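Local coordinates for hypothetical protein ybaA (Shigella flexneri, PDB 2OKQ) that is of unknown function but belongs to the DUF1428 family, forms a two-chain assembly and binds sodium ions, at residues P98-E101 and V102-A106; V75-F78 and R79-V82; P124-G127 and K128-I131. All coordinates share one frame; numbering follows the deposited sequence.

Contact 1: P98-E101 and V102-A106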
ATOM      1  N   PRO A  98      -5.029   3.366 -14.273  1.00 16.80           N
ATOM      2  CA  PRO A  98      -4.596   4.451 -15.139  1.00 17.20           C
ATOM      3  C   PRO A  98      -5.290   5.782 -14.847  1.00 17.82           C
ATOM      4  O   PRO A  98      -4.807   6.806 -15.281  1.00 18.07           O
ATOM      5  CB  PRO A  98      -4.950   3.938 -16.550  1.00 19.27           C
ATOM      6  CG  PRO A  98      -6.108   3.031 -16.345  1.00 19.56           C
ATOM      7  CD  PRO A  98      -5.897   2.399 -14.977  1.00 17.27           C
ATOM      8  N   SER A  99      -6.418   5.765 -14.118  1.00 17.05           N
ATOM      9  CA  SER A  99      -7.162   6.997 -13.807  1.00 15.98           C
ATOM     10  C   SER A  99      -8.214   6.671 -12.776  1.00 14.75           C
ATOM     11  O   SER A  99      -8.557   5.516 -12.617  1.00 15.20           O
ATOM     12  CB  SER A  99      -7.921   7.487 -15.050  1.00 16.66           C
ATOM     13  OG  SER A  99      -8.820   6.485 -15.500  1.00 17.06           O
ATOM     14  N   LYS A 100      -8.762   7.704 -12.141  1.00 14.86           N
ATOM     15  CA  LYS A 100      -9.903   7.512 -11.224  1.00 16.22           C
ATOM     16  C   LYS A 100     -11.094   6.931 -11.966  1.00 16.31           C
ATOM     17  O   LYS A 100     -11.813   6.082 -11.435  1.00 16.78           O
ATOM     18  CB  LYS A 100     -10.333   8.804 -10.546  1.00 16.26           C
ATOM     19  CG  LYS A 100     -11.436   8.540  -9.490  1.00 17.23           C
ATOM     20  CD  LYS A 100     -11.731   9.770  -8.614  1.00 19.07           C
ATOM     21  CE  LYS A 100     -12.736   9.375  -7.503  1.00 22.20           C
ATOM     22  NZ  LYS A 100     -14.103   8.881  -8.035  1.00 20.50           N
ATOM     23  N   GLU A 101     -11.293   7.359 -13.209  0.60 16.45           N
ATOM     24  CA  GLU A 101     -12.457   6.891 -13.969  0.60 17.21           C
ATOM     25  C   GLU A 101     -12.410   5.375 -14.223  0.60 17.47           C
ATOM     26  O   GLU A 101     -13.443   4.689 -14.121  0.60 17.23           O
ATOM     27  CB  GLU A 101     -12.608   7.715 -15.255  0.60 17.71           C
ATOM     28  CG  GLU A 101     -12.925   9.214 -15.010  0.60 17.65           C
ATOM     29  CD  GLU A 101     -11.723  10.100 -14.566  0.60 20.28           C
ATOM     30  OE1 GLU A 101     -10.539   9.706 -14.670  0.60 15.61           O
ATOM     31  OE2 GLU A 101     -11.978  11.231 -14.088  0.60 26.97           O
ATOM     32  N   VAL A 102     -11.226   4.839 -14.528  1.00 16.85           N
ATOM     33  CA  VAL A 102     -11.076   3.391 -14.664  1.00 16.67           C
ATOM     34  C   VAL A 102     -11.226   2.682 -13.323  1.00 16.30           C
ATOM     35  O   VAL A 102     -11.885   1.640 -13.246  1.00 16.56           O
ATOM     36  CB  VAL A 102      -9.757   3.018 -15.350  1.00 17.45           C
ATOM     37  CG1 VAL A 102      -9.511   1.498 -15.326  1.00 14.66           C
ATOM     38  CG2 VAL A 102      -9.804   3.528 -16.802  1.00 17.99           C
ATOM     39  N   ARG A 103     -10.613   3.240 -12.272  1.00 15.35           N
ATOM     40  CA  ARG A 103     -10.828   2.721 -10.905  1.00 15.29           C
ATOM     41  C   ARG A 103     -12.337   2.638 -10.573  1.00 15.77           C
ATOM     42  O   ARG A 103     -12.826   1.632 -10.073  1.00 14.84           O
ATOM     43  CB  ARG A 103     -10.107   3.607  -9.890  1.00 16.00           C
ATOM     44  CG  ARG A 103     -10.351   3.231  -8.412  1.00 14.44           C
ATOM     45  CD  ARG A 103     -11.428   4.125  -7.800  1.00 13.93           C
ATOM     46  NE  ARG A 103     -11.393   4.108  -6.326  1.00 14.12           N
ATOM     47  CZ  ARG A 103     -12.153   4.885  -5.564  1.00 16.45           C
ATOM     48  NH1 ARG A 103     -13.025   5.722  -6.130  1.00 14.93           N
ATOM     49  NH2 ARG A 103     -12.042   4.835  -4.225  1.00 17.78           N
ATOM     50  N   ASP A 104     -13.082   3.696 -10.865  1.00 15.38           N
ATOM     51  CA  ASP A 104     -14.520   3.678 -10.534  1.00 16.55           C
ATOM     52  C   ASP A 104     -15.284   2.595 -11.314  1.00 16.39           C
ATOM     53  O   ASP A 104     -16.131   1.879 -10.725  1.00 17.28           O
ATOM     54  CB  ASP A 104     -15.151   5.049 -10.789  1.00 17.21           C
ATOM     55  CG  ASP A 104     -14.656   6.121  -9.824  1.00 18.01           C
ATOM     56  OD1 ASP A 104     -14.179   5.794  -8.701  1.00 18.81           O
ATOM     57  OD2 ASP A 104     -14.741   7.307 -10.173  1.00 18.03           O
ATOM     58  N   ALA A 105     -15.012   2.509 -12.612  1.00 18.44           N
ATOM     59  CA  ALA A 105     -15.639   1.489 -13.491  1.00 18.51           C
ATOM     60  C   ALA A 105     -15.311   0.073 -13.030  1.00 19.71           C
ATOM     61  O   ALA A 105     -16.200  -0.789 -12.920  1.00 20.14           O
ATOM     62  CB  ALA A 105     -15.208   1.686 -14.933  1.00 19.75           C
ATOM     63  N   ALA A 106     -14.030  -0.160 -12.742  1.00 19.27           N
ATOM     64  CA  ALA A 106     -13.565  -1.464 -12.267  1.00 18.61           C
ATOM     65  C   ALA A 106     -14.272  -1.911 -10.989  1.00 19.14           C
ATOM     66  O   ALA A 106     -14.757  -3.046 -10.916  1.00 19.80           O
ATOM     67  CB  ALA A 106     -12.021  -1.448 -12.078  1.00 19.58           C
TER

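Contact 2: V75-F78 and R79-V82. With NA (sodium ion), chain D.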
ATOM      1  N   VAL A  75       1.326   6.276  19.780  1.00 25.69           N
ATOM      2  CA  VAL A  75       0.340   7.237  19.245  1.00 24.72           C
ATOM      3  C   VAL A  75      -0.486   6.587  18.133  1.00 23.85           C
ATOM      4  O   VAL A  75      -1.722   6.502  18.228  1.00 24.14           O
ATOM      5  CB  VAL A  75       0.993   8.559  18.858  1.00 25.36           C
ATOM      6  CG1 VAL A  75      -0.023   9.483  18.169  1.00 26.15           C
ATOM      7  CG2 VAL A  75       1.515   9.218  20.130  1.00 28.57           C
ATOM      8  N   THR A  76       0.207   6.143  17.080  0.50 21.85           N
ATOM      9  CA  THR A  76      -0.400   5.374  15.999  0.50 20.04           C
ATOM     10  C   THR A  76       0.559   4.271  15.550  0.50 19.32           C
ATOM     11  O   THR A  76       1.758   4.345  15.817  0.50 18.68           O
ATOM     12  CB  THR A  76      -0.726   6.251  14.758  0.50 20.35           C
ATOM     13  OG1 THR A  76       0.449   6.945  14.316  0.50 17.30           O
ATOM     14  CG2 THR A  76      -1.818   7.265  15.067  0.50 19.64           C
ATOM     15  N   ASP A  77       0.024   3.246  14.896  1.00 18.21           N
ATOM     16  CA  ASP A  77       0.868   2.274  14.176  1.00 18.33           C
ATOM     17  C   ASP A  77      -0.013   1.420  13.301  1.00 16.66           C
ATOM     18  O   ASP A  77      -1.237   1.542  13.353  1.00 16.77           O
ATOM     19  CB  ASP A  77       1.732   1.426  15.133  1.00 18.72           C
ATOM     20  CG  ASP A  77       0.926   0.603  16.090  1.00 22.00           C
ATOM     21  OD1 ASP A  77      -0.023  -0.117  15.678  1.00 23.74           O
ATOM     22  OD2 ASP A  77       1.293   0.633  17.285  1.00 23.29           O
ATOM     23  N   PHE A  78       0.581   0.557  12.483  1.00 15.77           N
ATOM     24  CA  PHE A  78      -0.236  -0.210  11.526  1.00 16.77           C
ATOM     25  C   PHE A  78      -1.236  -1.158  12.193  1.00 18.29           C
ATOM     26  O   PHE A  78      -2.338  -1.366  11.689  1.00 17.94           O
ATOM     27  CB  PHE A  78       0.644  -0.969  10.541  1.00 15.42           C
ATOM     28  CG  PHE A  78       0.871  -0.237   9.228  1.00 16.31           C
ATOM     29  CD1 PHE A  78      -0.193  -0.043   8.325  1.00 18.08           C
ATOM     30  CD2 PHE A  78       2.144   0.181   8.866  1.00 17.88           C
ATOM     31  CE1 PHE A  78       0.033   0.611   7.065  1.00 15.60           C
ATOM     32  CE2 PHE A  78       2.381   0.837   7.654  1.00 16.66           C
ATOM     33  CZ  PHE A  78       1.308   1.038   6.738  1.00 15.82           C
ATOM     34  N   ARG A  79      -0.840  -1.768  13.313  1.00 18.85           N
ATOM     35  CA  ARG A  79      -1.751  -2.633  14.052  1.00 20.72           C
ATOM     36  C   ARG A  79      -2.936  -1.862  14.644  1.00 20.01           C
ATOM     37  O   ARG A  79      -4.083  -2.333  14.554  1.00 21.67           O
ATOM     38  CB  ARG A  79      -0.996  -3.430  15.130  1.00 19.57           C
ATOM     39  CG  ARG A  79      -0.067  -4.476  14.525  1.00 22.22           C
ATOM     40  CD  ARG A  79       0.591  -5.351  15.636  1.00 24.86           C
ATOM     41  NE  ARG A  79      -0.397  -6.251  16.238  1.00 22.22           N
ATOM     42  CZ  ARG A  79      -0.837  -7.374  15.674  1.00 23.85           C
ATOM     43  NH1 ARG A  79      -0.399  -7.754  14.482  1.00 23.74           N
ATOM     44  NH2 ARG A  79      -1.751  -8.118  16.290  1.00 25.43           N
ATOM     45  N   MET A  80      -2.676  -0.686  15.201  1.00 20.50           N
ATOM     46  CA  MET A  80      -3.742   0.154  15.764  1.00 22.10           C
ATOM     47  C   MET A  80      -4.709   0.597  14.676  1.00 22.57           C
ATOM     48  O   MET A  80      -5.931   0.695  14.916  1.00 21.81           O
ATOM     49  CB  MET A  80      -3.181   1.364  16.513  0.70 22.85           C
ATOM     50  CG  MET A  80      -2.359   1.007  17.757  0.70 25.49           C
ATOM     51  SD  MET A  80      -1.515   2.412  18.504  0.70 33.17           S
ATOM     52  CE  MET A  80      -2.859   3.166  19.417  0.70 34.40           C
ATOM     53  N   ALA A  81      -4.159   0.835  13.480  1.00 20.59           N
ATOM     54  CA  ALA A  81      -4.942   1.300  12.329  1.00 20.62           C
ATOM     55  C   ALA A  81      -6.057   0.338  11.917  1.00 21.07           C
ATOM     56  O   ALA A  81      -7.105   0.775  11.403  1.00 22.84           O
ATOM     57  CB  ALA A  81      -3.999   1.557  11.140  1.00 19.38           C
ATOM     58  N   VAL A  82      -5.835  -0.964  12.070  1.00 20.41           N
ATOM     59  CA  VAL A  82      -6.863  -1.964  11.742  1.00 21.58           C
ATOM     60  C   VAL A  82      -7.348  -2.740  12.994  1.00 22.56           C
ATOM     61  O   VAL A  82      -7.923  -3.846  12.888  1.00 22.99           O
ATOM     62  CB  VAL A  82      -6.407  -2.941  10.649  1.00 22.44           C
ATOM     63  CG1 VAL A  82      -6.188  -2.173   9.300  1.00 20.35           C
ATOM     64  CG2 VAL A  82      -5.129  -3.673  11.065  1.00 24.39           C
TER
HETATM   65 NA    NA D 119       0.850   0.407  19.675  1.00 30.38          NA
HETATM   66  O   HOH W   1      -0.398  -1.172  18.874  1.00 45.90           O
HETATM   67  O   HOH W   2       0.170   0.775  21.922  1.00 36.58           O

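Contact 3: P124-G127 and K128-I131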
ATOM      1  N   PRO A 124     -11.386 -14.407   4.485  1.00 54.10           N
ATOM      2  CA  PRO A 124     -10.591 -14.858   5.622  1.00 51.79           C
ATOM      3  C   PRO A 124     -10.132 -13.704   6.517  1.00 49.49           C
ATOM      4  O   PRO A 124      -9.058 -13.784   7.105  1.00 50.08           O
ATOM      5  CB  PRO A 124      -9.379 -15.536   4.965  1.00 52.02           C
ATOM      6  CG  PRO A 124      -9.614 -15.483   3.479  1.00 52.96           C
ATOM      7  CD  PRO A 124     -10.600 -14.398   3.244  1.00 53.96           C
ATOM      8  N   PHE A 125     -10.933 -12.644   6.610  1.00 46.00           N
ATOM      9  CA  PHE A 125     -10.630 -11.492   7.464  1.00 42.72           C
ATOM     10  C   PHE A 125     -11.890 -10.714   7.814  1.00 41.20           C
ATOM     11  O   PHE A 125     -12.934 -10.880   7.178  1.00 41.15           O
ATOM     12  CB  PHE A 125      -9.621 -10.547   6.796  1.00 42.06           C
ATOM     13  CG  PHE A 125     -10.121  -9.916   5.523  1.00 39.57           C
ATOM     14  CD1 PHE A 125     -10.805  -8.704   5.550  1.00 37.07           C
ATOM     15  CD2 PHE A 125      -9.904 -10.532   4.296  1.00 39.57           C
ATOM     16  CE1 PHE A 125     -11.256  -8.124   4.383  1.00 35.29           C
ATOM     17  CE2 PHE A 125     -10.360  -9.958   3.125  1.00 37.90           C
ATOM     18  CZ  PHE A 125     -11.032  -8.755   3.171  1.00 38.17           C
ATOM     19  N   ASP A 126     -11.770  -9.836   8.804  1.00 39.63           N
ATOM     20  CA  ASP A 126     -12.880  -9.009   9.245  1.00 37.82           C
ATOM     21  C   ASP A 126     -13.017  -7.746   8.389  1.00 36.65           C
ATOM     22  O   ASP A 126     -12.279  -6.772   8.568  1.00 34.75           O
ATOM     23  CB  ASP A 126     -12.715  -8.653  10.723  1.00 38.45           C
ATOM     24  CG  ASP A 126     -13.927  -7.942  11.302  1.00 39.75           C
ATOM     25  OD1 ASP A 126     -14.915  -7.700  10.565  1.00 43.26           O
ATOM     26  OD2 ASP A 126     -13.888  -7.614  12.507  1.00 40.30           O
ATOM     27  N   GLY A 127     -13.995  -7.771   7.484  1.00 35.37           N
ATOM     28  CA  GLY A 127     -14.277  -6.654   6.584  1.00 33.94           C
ATOM     29  C   GLY A 127     -14.518  -5.319   7.263  1.00 33.19           C
ATOM     30  O   GLY A 127     -14.265  -4.274   6.673  1.00 32.75           O
ATOM     31  N   LYS A 128     -15.000  -5.349   8.508  1.00 31.98           N
ATOM     32  CA  LYS A 128     -15.285  -4.130   9.264  1.00 31.32           C
ATOM     33  C   LYS A 128     -14.035  -3.355   9.602  1.00 30.37           C
ATOM     34  O   LYS A 128     -14.049  -2.122   9.662  1.00 29.92           O
ATOM     35  CB  LYS A 128     -16.026  -4.465  10.560  1.00 32.83           C
ATOM     36  CG  LYS A 128     -17.512  -4.626  10.400  1.00 36.67           C
ATOM     37  CD  LYS A 128     -18.109  -5.068  11.735  1.00 42.68           C
ATOM     38  CE  LYS A 128     -19.625  -4.980  11.743  1.00 46.21           C
ATOM     39  NZ  LYS A 128     -20.153  -5.319  13.103  1.00 49.02           N
ATOM     40  N   ARG A 129     -12.944  -4.082   9.819  1.00 28.18           N
ATOM     41  CA  ARG A 129     -11.716  -3.466  10.279  1.00 26.89           C
ATOM     42  C   ARG A 129     -10.742  -3.117   9.143  1.00 26.02           C
ATOM     43  O   ARG A 129      -9.779  -2.400   9.369  1.00 26.04           O
ATOM     44  CB  ARG A 129     -11.065  -4.327  11.365  1.00 26.49           C
ATOM     45  CG  ARG A 129     -11.786  -4.133  12.695  1.00 27.34           C
ATOM     46  CD  ARG A 129     -11.195  -4.973  13.811  1.00 26.02           C
ATOM     47  NE  ARG A 129     -11.349  -6.402  13.570  1.00 29.57           N
ATOM     48  CZ  ARG A 129     -10.341  -7.258  13.460  1.00 29.09           C
ATOM     49  NH1 ARG A 129      -9.083  -6.825  13.526  1.00 30.99           N
ATOM     50  NH2 ARG A 129     -10.590  -8.542  13.259  1.00 29.67           N
ATOM     51  N   MET A 130     -11.027  -3.597   7.935  1.00 24.60           N
ATOM     52  CA  MET A 130     -10.286  -3.186   6.732  1.00 23.23           C
ATOM     53  C   MET A 130     -10.359  -1.659   6.588  1.00 22.37           C
ATOM     54  O   MET A 130     -11.421  -1.063   6.810  1.00 22.96           O
ATOM     55  CB  MET A 130     -10.876  -3.879   5.497  0.50 23.41           C
ATOM     56  CG  MET A 130     -10.212  -3.536   4.148  0.50 23.54           C
ATOM     57  SD  MET A 130     -10.965  -4.390   2.736  0.50 22.18           S
ATOM     58  CE  MET A 130     -12.575  -3.587   2.703  0.50 22.27           C
ATOM     59  N   ILE A 131      -9.254  -1.012   6.232  1.00 19.85           N
ATOM     60  CA  ILE A 131      -9.332   0.402   5.862  1.00 18.10           C
ATOM     61  C   ILE A 131      -9.035   0.502   4.364  1.00 18.26           C
ATOM     62  O   ILE A 131      -8.299  -0.319   3.827  1.00 16.26           O
ATOM     63  CB  ILE A 131      -8.429   1.314   6.702  1.00 19.67           C
ATOM     64  CG1 ILE A 131      -6.935   0.970   6.525  1.00 19.00           C
ATOM     65  CG2 ILE A 131      -8.844   1.233   8.186  1.00 18.41           C
ATOM     66  CD1 ILE A 131      -5.988   1.889   7.363  1.00 23.03           C
TER
HETATM   67  O   HOH W   3     -14.127  -1.546   6.124  1.00 27.39           O

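Contact 1: P98-E101 and V102-A106
The Asp104 carboxylate takes Lys100 at one oxygen and the guanidinium of its own neighbour, Arg103, at the other. Lys100 NZ sits 2.7 Å from Asp104 OD2, on the syn lone pair, and reaches OD1 only weakly. Arg103 NH1 meets Asp104 OD1 at 2.8 Å, nearly along the C-O axis; on the arginine side, the oxygen lies at the guanidinium edge, 14° out of its plane. Lys100 NZ stands obliquely to that same guanidinium, 3.8 Å from Arg103 NH1, and the two cations share the carboxylate between them. Lys100 leaves the helix with CG anti to the backbone N (chi1 -174°), runs straight alongside Arg103 and bends only at its last torsion to bring the ammonium to the acid. Arg103 has further acids around it: NE pairs with Asp29, and NH1 also with Asp69 of the second subunit, which probably keeps its charge well compensated.

Further back, Ser99 OG accepts the Val102 N-H at 3.1 Å in a fairly straight bond. Arg103 N follows to Ser99 O at 3.1 Å, and Asp104 N to Lys100 O at 2.8 Å. Beside this polar start, the Pro98 ring lies at about a right angle to the Val102 side chain, CD touching CG1 at 3.7 Å. This is the first turn of helix 100-111, with a serine N-cap and an i to i+4 lysine-aspartate salt bridge widened by arginine into a network at the subunit interface.

Contact 2: V75-F78 and R79-V82
Asp77 and Met80 cross at about a right angle, and the two oxygens of the aspartate do different jobs. OD1 turns back to the helix and accepts the Met80 N-H at 2.8 Å, met nearly along its C-O axis and fairly straight (164°). Asp77 OD2 binds the sodium ion at 2.4 Å. Chi1 of 61° tucks the Asp77 carboxyl between its own backbone N and carbonyl carbon, near the start of the helix, and chi2 of 49° turns one oxygen to each partner.

The Met80 chain runs across this carboxylate, its CG 3.3 Å from Asp77 OD1, and then swings at its last torsion so that the methyl approaches Val75 O. Met80 is modelled in two conformers, so this path describes one of them. In the main chain, Ala81 N donates to Asp77 O at 3.0 Å, an i to i+4 backbone bond.

Phe78 and Arg79 leave in other directions. The Phe78 ring departs from the turn and meets Phe135 of the second subunit edge to face, while Arg79 carries its guanidinium to the carbonyl of Glu88. Thr76 likewise reaches across the interface, its OG1 bonded, in the conformer described, to Arg129 O of the second subunit.

Two waters, at 2.2 and 2.4 Å from the sodium, complete its shell together with Asp72 OD1 and Gly73 O. The arrangement is an aspartate N-cap on the short, weakly bonded helix 78-81, with the other oxygen of the same aspartate serving a loop-borne sodium site.

Contact 3: P124-G127 and K128-I131
The ionic part joins Asp126 OD2 to Arg129 NE at 3.0 Å. Their side chains cross at about a right angle, and the carboxylate and guanidinium planes stand 68° apart; the bond runs through NE. This nitrogen comes from above the carboxylate plane (37° out of it), while OD2 lies at the guanidinium edge, near that plane.

Among the hydrogen bonds, Asp126 OD1 takes the Lys128 N-H at 3.1 Å, also from above the carboxylate. CG of Asp126 is anti to the backbone N (chi1 -173°), which turns the carboxylate toward the residues that follow, and both oxygens are used by them. The main-chain carbonyl works in parallel: Asp126 O accepts Arg129 N at 3.0 Å and, weakly, Met130 N. An Asx turn and a beta turn therefore start from the same residue. A water within 2.8 Å of Gly127 O and of Met130 O can donate to either, though it has more acceptors in reach than protons.

The apolar part is a loose Met-aromatic contact, with Met130 SD 5.2 Å from the centre of the Phe125 ring and oblique to it; Met130 has a second conformer.

Arg129 NH2 pairs with Glu88 and NH1 bonds to Val82 O. Acids at NE and NH2 probably offset the charge of the buried guanidinium and fix its rotation, and it ties the turn before strand 131-140 to other parts of the chain.

Contact 2 is the buried one of the three; contacts 1 and 3 lie at the surface, although each keeps a buried arginine. Contacts 1 and 2 sit on opposite sides of the chain's centre, about 29 Å apart between centres, yet both open a helix with a side-chain cap, serine in one and aspartate in the other. Contact 3 precedes a strand instead, and its aspartate organises a turn. Contacts 2 and 3 touch directly, Ile131 packing on Ala81 and Val82. Each contact touches the second subunit. The acids differ in partner: side-chain cations in contact 1, sodium and a backbone N-H in contact 2, an arginine and a backbone N-H in contact 3.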